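Local atomic coordinates of gliding motility protein MglB (PDB entry 6IZW), a protein that probably acts as a molecular adaptor and guanine-nucleotide exchange factor in gliding motility. Residues Ala60-Ala65 against Gln81-Ala86; Met92-Val95 against Val99-Val102; Leu101-Asp106 against Leu116-Ala121. The protein carries 1 engineered substitution. One frame throughout, in Å; residues are numbered along the deposited sequence.

Contact 1: Ala60-Ala65 against Gln81-Ala86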
# COMPACT_ATOMS: atom_id res chain seq x y z
N ALA B 60 -0.75 6.28 0.18
CA ALA B 60 -1.11 5.67 1.45
C ALA B 60 -0.31 4.41 1.70
O ALA B 60 -0.05 4.06 2.86
CB ALA B 60 -2.61 5.38 1.50
N GLY B 61 0.08 3.71 0.64
CA GLY B 61 0.97 2.57 0.80
C GLY B 61 2.34 3.00 1.28
O GLY B 61 2.90 2.43 2.22
N ASN B 62 2.90 4.03 0.64
CA ASN B 62 4.18 4.58 1.07
C ASN B 62 4.13 5.00 2.54
O ASN B 62 4.95 4.55 3.35
CB ASN B 62 4.56 5.76 0.17
CG ASN B 62 5.74 6.55 0.70
OD1 ASN B 62 6.51 6.08 1.53
ND2 ASN B 62 5.90 7.77 0.21
N VAL B 63 3.15 5.83 2.91
CA VAL B 63 3.08 6.34 4.27
C VAL B 63 2.91 5.20 5.27
O VAL B 63 3.51 5.21 6.35
CB VAL B 63 1.94 7.38 4.41
CG1 VAL B 63 1.54 7.56 5.88
CG2 VAL B 63 2.36 8.70 3.77
N ALA B 64 2.11 4.19 4.91
CA ALA B 64 1.93 3.06 5.82
C ALA B 64 3.21 2.25 5.98
O ALA B 64 3.48 1.71 7.06
CB ALA B 64 0.80 2.16 5.32
N ALA B 65 4.01 2.13 4.91
CA ALA B 65 5.28 1.41 5.04
C ALA B 65 6.26 2.19 5.90
O ALA B 65 6.97 1.61 6.73
CB ALA B 65 5.87 1.11 3.66
N GLN B 81 7.32 13.83 4.80
CA GLN B 81 8.31 13.20 3.94
C GLN B 81 8.59 14.16 2.80
O GLN B 81 7.69 14.88 2.35
CB GLN B 81 7.84 11.85 3.37
CG GLN B 81 7.13 10.93 4.36
CD GLN B 81 7.03 9.49 3.87
OE1 GLN B 81 7.47 9.16 2.77
NE2 GLN B 81 6.35 8.65 4.66
N PHE B 82 9.84 14.20 2.36
CA PHE B 82 10.21 15.04 1.25
C PHE B 82 10.94 14.20 0.22
O PHE B 82 11.67 13.26 0.56
CB PHE B 82 11.09 16.22 1.69
CG PHE B 82 11.66 17.00 0.54
CD1 PHE B 82 10.83 17.73 -0.29
CD2 PHE B 82 13.02 16.97 0.27
CE1 PHE B 82 11.34 18.44 -1.36
CE2 PHE B 82 13.55 17.67 -0.80
CZ PHE B 82 12.71 18.41 -1.61
N HIS B 83 10.72 14.54 -1.05
CA HIS B 83 11.29 13.78 -2.16
C HIS B 83 11.56 14.78 -3.29
O HIS B 83 10.65 15.17 -4.02
CB HIS B 83 10.34 12.67 -2.60
CG HIS B 83 9.96 11.73 -1.49
ND1 HIS B 83 10.77 10.69 -1.09
CD2 HIS B 83 8.87 11.69 -0.69
CE1 HIS B 83 10.19 10.04 -0.10
NE2 HIS B 83 9.04 10.63 0.17
N GLU B 84 12.82 15.21 -3.40
CA GLU B 84 13.21 16.15 -4.44
C GLU B 84 13.31 15.44 -5.78
O GLU B 84 13.77 14.29 -5.87
CB GLU B 84 14.54 16.82 -4.10
N GLY B 85 12.86 16.12 -6.83
CA GLY B 85 13.09 15.68 -8.18
C GLY B 85 13.69 16.81 -8.99
O GLY B 85 13.54 17.99 -8.65
N ALA B 86 14.40 16.44 -10.05
CA ALA B 86 15.02 17.45 -10.90
C ALA B 86 13.96 18.35 -11.54
O ALA B 86 14.07 19.58 -11.50
CB ALA B 86 15.88 16.77 -11.97
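The side-chain amides of N62 and Q81 meet with their planes 75° apart, nearly perpendicular. The H83 ring has the Q81 amide oxygen OE1 at its edge, in the ring plane, while N62 ND2 comes to the same ring obliquely. OE1 is the shared acceptor. N62 ND2 gives it a weak hydrogen bond of 3.3 Å, bent to 135° at the hydrogen. From within its own strand, H83 NE2 adds a second weak bond to Q81 OE1, 3.4 Å long but straighter. Two weak donors from two elements probably help to orient the Q81 amide. The N62 and Q81 side chains run past each other in opposite directions.

Helix 52-72 is here packed against the sheet of the Roadblock/LC7 domain, at strand 80-83, the outermost on this side within the chain. The helix and strand axes approach to 11.8 Å, so long side chains must span the gap. Q81 does this with CG anti to its carbonyl carbon (chi1 -43°) and an extended chain beyond. Its other amide atom, NE2, comes beside V63, 4.0 Å from V63 CA and 4.1 Å from V63 CG2. M92 of the next strand packs on N62, V63 and Q81. Q81 and H83 also pack on H83 and Q81 of the second subunit, and N62 on M66 of that subunit.

Contact 2: Met92-Val95 against Val99-Val102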
# COMPACT_ATOMS: atom_id res chain seq x y z
N MSE B 92 4.84 15.65 1.33
CA MSE B 92 3.59 15.19 1.95
C MSE B 92 3.67 15.32 3.47
O MSE B 92 4.75 15.21 4.03
CB MSE B 92 3.32 13.73 1.60
CG MSE B 92 4.07 13.22 0.39
SE MSE B 92 3.92 11.28 0.15
CE MSE B 92 4.92 10.64 1.65
N THR B 93 2.54 15.51 4.14
CA THR B 93 2.54 15.57 5.60
C THR B 93 1.25 14.98 6.16
O THR B 93 0.17 15.12 5.57
CB THR B 93 2.71 17.01 6.11
OG1 THR B 93 2.38 17.08 7.50
CG2 THR B 93 1.83 17.98 5.33
N ILE B 94 1.38 14.31 7.30
CA ILE B 94 0.24 13.72 7.99
C ILE B 94 -0.55 14.83 8.68
O ILE B 94 0.01 15.61 9.47
CB ILE B 94 0.70 12.65 9.00
CG1 ILE B 94 1.14 11.38 8.27
CG2 ILE B 94 -0.43 12.29 9.95
CD1 ILE B 94 2.60 11.35 7.89
N VAL B 95 -1.85 14.91 8.37
CA VAL B 95 -2.75 15.92 8.93
C VAL B 95 -3.77 15.21 9.81
O VAL B 95 -4.80 14.74 9.32
CB VAL B 95 -3.45 16.72 7.81
CG1 VAL B 95 -4.37 17.77 8.41
CG2 VAL B 95 -2.43 17.36 6.87
N VAL B 99 -5.31 11.20 7.97
CA VAL B 99 -5.30 11.92 6.72
C VAL B 99 -3.86 12.24 6.34
O VAL B 99 -2.96 12.23 7.18
CB VAL B 99 -6.14 13.21 6.81
CG1 VAL B 99 -6.46 13.74 5.46
CG2 VAL B 99 -7.42 12.91 7.56
N VAL B 100 -3.64 12.48 5.05
CA VAL B 100 -2.33 12.79 4.50
C VAL B 100 -2.53 13.84 3.43
O VAL B 100 -3.31 13.63 2.49
CB VAL B 100 -1.64 11.55 3.89
CG1 VAL B 100 -0.34 11.94 3.20
CG2 VAL B 100 -1.40 10.49 4.94
N LEU B 101 -1.83 14.97 3.54
CA LEU B 101 -1.88 15.98 2.49
C LEU B 101 -0.62 15.88 1.64
O LEU B 101 0.47 15.68 2.17
CB LEU B 101 -2.03 17.40 3.04
CG LEU B 101 -2.77 18.39 2.13
CD1 LEU B 101 -3.10 19.64 2.91
CD2 LEU B 101 -2.03 18.77 0.83
N VAL B 102 -0.79 16.00 0.34
CA VAL B 102 0.28 15.80 -0.62
C VAL B 102 0.32 17.00 -1.55
O VAL B 102 -0.73 17.48 -2.01
CB VAL B 102 0.10 14.50 -1.43
CG1 VAL B 102 1.14 14.43 -2.54
CG2 VAL B 102 0.19 13.28 -0.53
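M92 pairs with V102, and T93 with L101, in a beta hairpin of strands 88-94 and 99-106, neighbours in the antiparallel Roadblock/LC7 sheet. T93 and L101 form the hydrogen-bonded pair. T93 N to L101 O and L101 N to T93 O are both 2.9 Å and nearly straight. M92-V102 and I94-V100 are non-hydrogen-bonded pairs.

M92 is a selenomethionine. Its side chain starts beside that of V102 and points the same way, with M92 CB 3.8 Å from V102 CG2. V102 CG1 is anti to the backbone N, which puts CG2 beside that N and toward M92. The first torsion of M92 is nearly eclipsed (chi1 -19°). Its chain then bends at chi3 (-68°), and its end leads away toward helix 52-72. On the same face I94 CG1 comes 4.3 Å from V100 CG2, a looser contact.

The other face carries T93 and L101 and is covered by helix 111-130. I118 touches T93 there, and L125 touches L101. T93 turns its hydroxyl anti to the backbone N, and OG1 is hydrogen-bonded to P79 O. Its methyl CG2 is the atom that meets I118. V95 lies alongside L101, and V95 CG2 meets L101 CB at 3.9 Å.

V95 N is bonded to V99 O at 3.1 Å, but the donor sits above the carbonyl plane, 57° out of it.

Contact 3: Leu101-Asp106 against Leu116-Ala121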
# COMPACT_ATOMS: atom_id res chain seq x y z
N LEU B 101 -1.83 14.97 3.54
CA LEU B 101 -1.88 15.98 2.49
C LEU B 101 -0.62 15.88 1.64
O LEU B 101 0.47 15.68 2.17
CB LEU B 101 -2.03 17.40 3.04
CG LEU B 101 -2.77 18.39 2.13
CD1 LEU B 101 -3.10 19.64 2.91
CD2 LEU B 101 -2.03 18.77 0.83
N VAL B 102 -0.79 16.00 0.34
CA VAL B 102 0.28 15.80 -0.62
C VAL B 102 0.32 17.00 -1.55
O VAL B 102 -0.73 17.48 -2.01
CB VAL B 102 0.10 14.50 -1.43
CG1 VAL B 102 1.14 14.43 -2.54
CG2 VAL B 102 0.19 13.28 -0.53
N VAL B 103 1.52 17.49 -1.81
CA VAL B 103 1.77 18.57 -2.75
C VAL B 103 2.95 18.16 -3.61
O VAL B 103 4.03 17.85 -3.08
CB VAL B 103 2.08 19.90 -2.02
CG1 VAL B 103 1.95 21.07 -2.98
CG2 VAL B 103 1.15 20.08 -0.83
N ILE B 104 2.76 18.15 -4.92
CA ILE B 104 3.89 18.06 -5.84
C ILE B 104 3.89 19.33 -6.67
O ILE B 104 2.83 19.87 -7.01
CB ILE B 104 3.88 16.79 -6.72
CG1 ILE B 104 2.65 16.70 -7.62
CG2 ILE B 104 3.98 15.53 -5.85
CD1 ILE B 104 2.39 15.30 -8.08
N PHE B 105 5.09 19.84 -6.94
CA PHE B 105 5.25 21.17 -7.50
C PHE B 105 6.44 21.18 -8.44
O PHE B 105 7.30 20.29 -8.39
CB PHE B 105 5.44 22.22 -6.39
CG PHE B 105 6.43 21.82 -5.33
CD1 PHE B 105 7.79 21.95 -5.55
CD2 PHE B 105 6.00 21.31 -4.12
CE1 PHE B 105 8.70 21.57 -4.58
CE2 PHE B 105 6.91 20.94 -3.14
CZ PHE B 105 8.26 21.07 -3.38
N ASP B 106 6.48 22.19 -9.30
CA ASP B 106 7.66 22.47 -10.08
C ASP B 106 8.80 22.90 -9.16
O ASP B 106 8.58 23.56 -8.14
CB ASP B 106 7.36 23.55 -11.11
CG ASP B 106 8.22 23.45 -12.34
OD1 ASP B 106 9.37 22.96 -12.22
OD2 ASP B 106 7.74 23.84 -13.42
N LEU B 116 5.64 26.58 3.84
CA LEU B 116 4.94 27.72 4.42
C LEU B 116 3.43 27.55 4.29
O LEU B 116 2.71 27.49 5.29
CB LEU B 116 5.40 29.01 3.74
CG LEU B 116 4.84 30.38 4.19
CD1 LEU B 116 3.56 30.77 3.43
CD2 LEU B 116 4.60 30.42 5.70
N ARG B 117 2.94 27.50 3.05
CA ARG B 117 1.51 27.32 2.82
C ARG B 117 0.99 26.05 3.47
O ARG B 117 -0.18 25.98 3.87
CB ARG B 117 1.23 27.32 1.32
N ILE B 118 1.85 25.04 3.61
CA ILE B 118 1.44 23.76 4.20
C ILE B 118 1.29 23.87 5.71
O ILE B 118 0.47 23.16 6.31
CB ILE B 118 2.44 22.67 3.79
CG1 ILE B 118 2.04 22.08 2.43
CG2 ILE B 118 2.55 21.57 4.85
CD1 ILE B 118 3.19 21.46 1.69
N LYS B 119 2.05 24.76 6.35
CA LYS B 119 1.84 25.00 7.78
C LYS B 119 0.43 25.50 8.05
O LYS B 119 -0.18 25.16 9.08
CB LYS B 119 2.88 26.00 8.30
N LYS B 120 -0.12 26.29 7.14
CA LYS B 120 -1.45 26.88 7.30
C LYS B 120 -2.55 25.95 6.83
O LYS B 120 -3.52 25.71 7.57
CB LYS B 120 -1.52 28.21 6.55
N ALA B 121 -2.43 25.41 5.61
CA ALA B 121 -3.45 24.51 5.09
C ALA B 121 -3.67 23.32 6.02
O ALA B 121 -4.82 22.95 6.29
CB ALA B 121 -3.05 24.03 3.69
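V103 and L101 in segment 101-106 of strand 99-106 face I118 and A121 in segment 116-121 of helix 111-130, and the closest CA atoms, those of L101 and I118, are 8.6 Å apart. At this spacing the backbones do not touch, and side chains bridge the gap. All four are buried, and the contact is wholly apolar.

V103 and I118 make the closer of the two contacts. They reach toward each other tip to tip, and V103 CG2 meets I118 CD1 at 3.5 Å, a close methyl-methyl contact. I118 CG1 is also near, 3.9 Å from V103 CG2. On the valine, CG1 is anti to the backbone N (chi1 -164°), so CG2 stands beside that N and meets the helix. On the isoleucine, CG2 is anti to the backbone N, while the longer CG1-CD1 arm is the one that extends to the strand. With chi2 at 156° that arm is nearly extended, which carries CD1 toward the sheet.

The second pair is looser. L101 CD1 is 4.5 Å from A121 CB, at the limit of contact. A121 lies one helical turn after I118, and L101 lies two residues before V103. The strand alternation and the helical turn therefore put both pairs on facing surfaces. V102 turns away to the other side of the sheet, where it packs on F32 and L90.

Helix 9-25 closes the layer: its L22 touches V103, I118 and A121, and its V18 touches A121. Two helices, 9-25 and 111-130, thus lie on this face of the sheet, while helix 52-72 lies on the other. This is the alpha/beta/alpha sandwich of the Roadblock/LC7 fold.

In the fold
All three contacts belong to one five-stranded antiparallel sheet. Along the chain, contact 1 comes first, then contact 2; contact 3 starts on the strand that completes contact 2. Contacts 2 and 3 share L101 and V102, and their centres are about 9 Å apart. Contacts 1 and 2 have centres about 10 Å apart and meet through neighbouring strands 80-83 and 88-94. Contacts 1 and 3 do not touch; their centres are about 14 Å apart. The hairpin of contact 2 thus sits between helix 52-72, used by contact 1, and helix 111-130, used by contact 3. Contact 1 also lies against the second subunit and a chain of another protein, at interfaces of the assembly.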